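Local coordinates for SnoaL-like domain protein (Mycobacterium hassiacum, PDB 6P44) that probably catalyses the isomerisation of delta-5 to delta-4 3-ketosteroids as a steroid delta-isomerase, at residues P4-L15 against L70-W81. The protein carries 1 engineered substitution. Numbering follows the deposited sequence. Where two conformers were deposited one is given.
With DNX (3,4-dinitrophenol), chain H.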
# COMPACT_ATOMS: atom_id res chain seq x y z
N PRO B 4 -1.75 -10.97 12.64
CA PRO B 4 -1.69 -10.90 11.17
C PRO B 4 -2.54 -11.97 10.48
O PRO B 4 -3.23 -11.66 9.49
CB PRO B 4 -0.19 -11.02 10.89
CG PRO B 4 0.46 -10.44 12.10
CD PRO B 4 -0.41 -10.88 13.24
N GLN B 5 -2.55 -13.20 11.01
CA GLN B 5 -3.41 -14.22 10.42
C GLN B 5 -4.88 -13.82 10.49
O GLN B 5 -5.62 -13.98 9.51
CB GLN B 5 -3.20 -15.57 11.12
CG GLN B 5 -4.12 -16.65 10.58
CD GLN B 5 -4.01 -17.93 11.35
OE1 GLN B 5 -3.42 -17.99 12.42
NE2 GLN B 5 -4.61 -18.97 10.80
N ASP B 6 -5.33 -13.31 11.65
CA ASP B 6 -6.70 -12.83 11.77
C ASP B 6 -6.98 -11.77 10.72
O ASP B 6 -8.05 -11.75 10.10
CB ASP B 6 -6.93 -12.16 13.14
CG ASP B 6 -6.96 -13.13 14.31
OD1 ASP B 6 -7.42 -14.28 14.16
OD2 ASP B 6 -6.58 -12.68 15.43
N ASN B 7 -6.03 -10.85 10.54
CA ASN B 7 -6.26 -9.74 9.63
C ASN B 7 -6.31 -10.21 8.18
O ASN B 7 -7.12 -9.70 7.39
CB ASN B 7 -5.21 -8.67 9.84
CG ASN B 7 -5.22 -8.11 11.23
OD1 ASN B 7 -6.23 -8.18 11.95
ND2 ASN B 7 -4.11 -7.51 11.61
N ALA B 8 -5.47 -11.18 7.82
CA ALA B 8 -5.55 -11.78 6.50
C ALA B 8 -6.91 -12.43 6.30
O ALA B 8 -7.53 -12.29 5.24
CB ALA B 8 -4.42 -12.78 6.32
N ASN B 9 -7.38 -13.15 7.31
CA ASN B 9 -8.70 -13.75 7.23
C ASN B 9 -9.77 -12.69 7.00
O ASN B 9 -10.71 -12.90 6.24
CB ASN B 9 -9.02 -14.51 8.52
CG ASN B 9 -8.22 -15.81 8.66
OD1 ASN B 9 -7.63 -16.31 7.69
ND2 ASN B 9 -8.19 -16.35 9.87
N THR B 10 -9.66 -11.57 7.70
CA THR B 10 -10.65 -10.51 7.53
C THR B 10 -10.62 -9.95 6.12
O THR B 10 -11.68 -9.67 5.55
CB THR B 10 -10.43 -9.43 8.59
OG1 THR B 10 -10.58 -10.04 9.89
CG2 THR B 10 -11.41 -8.26 8.41
N VAL B 11 -9.43 -9.77 5.55
CA VAL B 11 -9.35 -9.34 4.15
C VAL B 11 -10.07 -10.32 3.25
O VAL B 11 -10.79 -9.92 2.33
CB VAL B 11 -7.89 -9.11 3.71
CG1 VAL B 11 -7.82 -8.90 2.21
CG2 VAL B 11 -7.30 -7.91 4.45
N HIS B 12 -9.88 -11.62 3.46
CA HIS B 12 -10.58 -12.59 2.62
C HIS B 12 -12.09 -12.48 2.77
O HIS B 12 -12.83 -12.63 1.79
CB HIS B 12 -10.07 -14.00 2.88
CG HIS B 12 -8.78 -14.30 2.19
ND1 HIS B 12 -8.72 -14.90 0.95
CD2 HIS B 12 -7.50 -14.08 2.57
CE1 HIS B 12 -7.46 -15.04 0.60
NE2 HIS B 12 -6.69 -14.55 1.56
N ARG B 13 -12.59 -12.19 3.97
CA ARG B 13 -14.03 -12.05 4.08
C ARG B 13 -14.52 -10.76 3.45
O ARG B 13 -15.62 -10.72 2.89
CB ARG B 13 -14.46 -12.17 5.52
CG ARG B 13 -14.23 -13.56 6.04
CD ARG B 13 -15.00 -13.78 7.30
NE ARG B 13 -14.78 -12.71 8.26
CZ ARG B 13 -13.67 -12.56 8.98
NH1 ARG B 13 -12.67 -13.41 8.85
NH2 ARG B 13 -13.57 -11.55 9.83
N TYR B 14 -13.71 -9.69 3.51
CA TYR B 14 -14.04 -8.48 2.78
C TYR B 14 -14.21 -8.79 1.30
O TYR B 14 -15.20 -8.40 0.67
CB TYR B 14 -12.92 -7.46 3.00
CG TYR B 14 -13.03 -6.23 2.15
CD1 TYR B 14 -13.98 -5.27 2.43
CD2 TYR B 14 -12.21 -6.03 1.05
CE1 TYR B 14 -14.11 -4.15 1.66
CE2 TYR B 14 -12.33 -4.90 0.26
CZ TYR B 14 -13.28 -3.95 0.58
OH TYR B 14 -13.45 -2.81 -0.18
N LEU B 15 -13.24 -9.51 0.72
CA LEU B 15 -13.31 -9.82 -0.71
C LEU B 15 -14.48 -10.74 -1.02
O LEU B 15 -15.06 -10.64 -2.11
CB LEU B 15 -11.96 -10.37 -1.20
CG LEU B 15 -10.81 -9.33 -1.14
CD1 LEU B 15 -9.45 -9.92 -1.53
CD2 LEU B 15 -11.12 -8.08 -1.98
N LEU B 70 -0.55 -11.07 -0.94
CA LEU B 70 -1.06 -10.47 0.29
C LEU B 70 0.03 -10.56 1.35
O LEU B 70 0.66 -11.62 1.50
CB LEU B 70 -2.32 -11.20 0.75
CG LEU B 70 -3.00 -10.68 2.02
CD1 LEU B 70 -4.50 -10.89 1.92
CD2 LEU B 70 -2.48 -11.35 3.27
N ARG B 71 0.26 -9.46 2.05
CA ARG B 71 1.28 -9.40 3.10
C ARG B 71 0.65 -8.82 4.35
O ARG B 71 0.39 -7.61 4.43
CB ARG B 71 2.50 -8.57 2.66
CG ARG B 71 3.27 -9.14 1.47
CD ARG B 71 2.99 -8.40 0.20
NE ARG B 71 3.39 -9.12 -1.02
CZ ARG B 71 4.55 -8.98 -1.67
NH1 ARG B 71 5.48 -8.16 -1.24
NH2 ARG B 71 4.77 -9.69 -2.77
N ALA B 72 0.43 -9.68 5.34
CA ALA B 72 -0.12 -9.30 6.63
C ALA B 72 1.04 -9.14 7.61
O ALA B 72 1.72 -10.11 7.94
CB ALA B 72 -1.13 -10.33 7.12
N LEU B 73 1.26 -7.90 8.05
CA LEU B 73 2.44 -7.51 8.81
C LEU B 73 1.99 -6.55 9.90
O LEU B 73 1.32 -5.57 9.61
CB LEU B 73 3.43 -6.75 7.91
CG LEU B 73 3.89 -7.52 6.68
CD1 LEU B 73 4.75 -6.64 5.82
CD2 LEU B 73 4.62 -8.80 7.03
N GLY B 74 2.40 -6.79 11.14
CA GLY B 74 1.98 -5.89 12.20
C GLY B 74 0.47 -5.82 12.25
O GLY B 74 -0.22 -6.85 12.25
N HIS B 75 -0.06 -4.59 12.27
CA HIS B 75 -1.50 -4.36 12.30
C HIS B 75 -2.07 -4.07 10.92
O HIS B 75 -3.20 -3.57 10.80
CB HIS B 75 -1.83 -3.21 13.27
CG HIS B 75 -1.30 -3.44 14.64
ND1 HIS B 75 -1.79 -4.43 15.48
CD2 HIS B 75 -0.30 -2.83 15.33
CE1 HIS B 75 -1.12 -4.41 16.62
NE2 HIS B 75 -0.21 -3.45 16.55
N GLU B 76 -1.30 -4.37 9.86
CA GLU B 76 -1.65 -3.97 8.51
C GLU B 76 -1.72 -5.17 7.58
O GLU B 76 -1.10 -6.21 7.81
CB GLU B 76 -0.63 -2.96 7.95
CG GLU B 76 -0.27 -1.83 8.91
CD GLU B 76 0.22 -0.57 8.22
OE1 GLU B 76 -0.01 -0.41 7.00
OE2 GLU B 76 0.83 0.25 8.91
N VAL B 77 -2.43 -4.99 6.47
CA VAL B 77 -2.37 -5.94 5.36
C VAL B 77 -2.31 -5.14 4.07
O VAL B 77 -3.18 -4.30 3.82
CB VAL B 77 -3.59 -6.88 5.32
CG1 VAL B 77 -3.41 -7.88 4.17
CG2 VAL B 77 -3.78 -7.63 6.64
N ALA B 78 -1.29 -5.38 3.26
CA ALA B 78 -1.20 -4.85 1.91
C ALA B 78 -1.49 -5.98 0.96
O ALA B 78 -0.96 -7.08 1.12
CB ALA B 78 0.19 -4.29 1.60
N PHE B 79 -2.36 -5.73 -0.02
CA PHE B 79 -2.74 -6.79 -0.95
C PHE B 79 -2.94 -6.24 -2.35
O PHE B 79 -3.44 -5.13 -2.53
CB PHE B 79 -3.95 -7.62 -0.48
CG PHE B 79 -5.18 -6.83 -0.06
CD1 PHE B 79 -5.22 -6.08 1.10
CD2 PHE B 79 -6.33 -6.92 -0.83
CE1 PHE B 79 -6.39 -5.41 1.49
CE2 PHE B 79 -7.49 -6.23 -0.45
CZ PHE B 79 -7.51 -5.51 0.70
N TYR B 80 -2.48 -7.02 -3.32
CA TYR B 80 -2.60 -6.70 -4.73
C TYR B 80 -3.57 -7.72 -5.31
O TYR B 80 -3.38 -8.93 -5.13
CB TYR B 80 -1.21 -6.80 -5.37
CG TYR B 80 -1.09 -6.44 -6.83
CD1 TYR B 80 -1.89 -5.46 -7.41
CD2 TYR B 80 -0.15 -7.08 -7.63
CE1 TYR B 80 -1.75 -5.14 -8.76
CE2 TYR B 80 -0.02 -6.76 -8.96
CZ TYR B 80 -0.81 -5.79 -9.52
OH TYR B 80 -0.67 -5.48 -10.87
N TRP B 81 -4.65 -7.24 -5.92
CA TRP B 81 -5.79 -8.09 -6.21
C TRP B 81 -6.54 -7.57 -7.43
O TRP B 81 -6.33 -6.45 -7.88
CB TRP B 81 -6.72 -8.20 -5.01
CG TRP B 81 -7.33 -6.92 -4.56
CD1 TRP B 81 -6.71 -5.87 -3.94
CD2 TRP B 81 -8.72 -6.55 -4.64
NE1 TRP B 81 -7.61 -4.88 -3.64
CE2 TRP B 81 -8.86 -5.28 -4.05
CE3 TRP B 81 -9.85 -7.19 -5.15
CZ2 TRP B 81 -10.09 -4.63 -3.97
CZ3 TRP B 81 -11.07 -6.54 -5.07
CH2 TRP B 81 -11.18 -5.28 -4.48
C1 DNX H . -12.33 -1.83 -3.12
C2 DNX H . -13.68 -1.99 -3.36
C3 DNX H . -14.23 -1.46 -4.50
N3 DNX H . -15.67 -1.63 -4.69
C4 DNX H . -13.43 -0.79 -5.42
N4 DNX H . -13.98 -0.20 -6.64
C5 DNX H . -12.08 -0.64 -5.19
C6 DNX H . -11.53 -1.16 -4.03
O1 DNX H . -11.79 -2.35 -1.98
O31 DNX H . -16.42 -0.80 -4.21
O32 DNX H . -16.06 -2.62 -5.30
O41 DNX H . -13.53 0.87 -7.02
O42 DNX H . -14.86 -0.81 -7.24
O HOH W 1 -1.67 -7.76 10.06
O HOH W 2 -3.19 -6.60 14.24
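CG1 of V11 sits over one face of the F79 ring, 3.6 Å from its centroid and 7° off the normal, a CH-pi contact almost along the ring normal, over the ring centre; V77 O lies in plane at the ring edge. With CG of F79 between its backbone N and carbonyl carbon (chi1 52°), the ring turns that face to V11 CG1. W81 carries L15 CD2 over a face, 3.6 Å from the centroid of its six-membered ring and displaced toward the rim; F79 CE2 lies over the same face, also offset toward the rim. At its edge lies C1 of 3,4-dinitrophenol, whose O1 forms a very short hydrogen bond, 2.5 Å, with Y14 OH at the tyrosine edge. Y14 OH also bonds Y55, and W81 NE1 bonds S98.

Further along, V11 CG2 meets V77 CG1 tip to tip at 3.9 Å, while A8 CB packs on L70 CD2. On the strand leading into the type II' turn from L73 to E76, A72 CB approaches P4 O (3.4 Å); at the turn itself P4 CG lies 3.7 Å from G74 O. Water joins the polar groups here: one molecule accepts from N7 ND2 at 2.9 Å and donates to G74 O and E76 O. N7 OD1 bonds S2.

In this NTF2-like fold, residues 4-15 of the helix thus pack on the hairpin through a largely apolar surface, water-bridged at the turn, with a polar grip on the phenol oxygen at the pocket end.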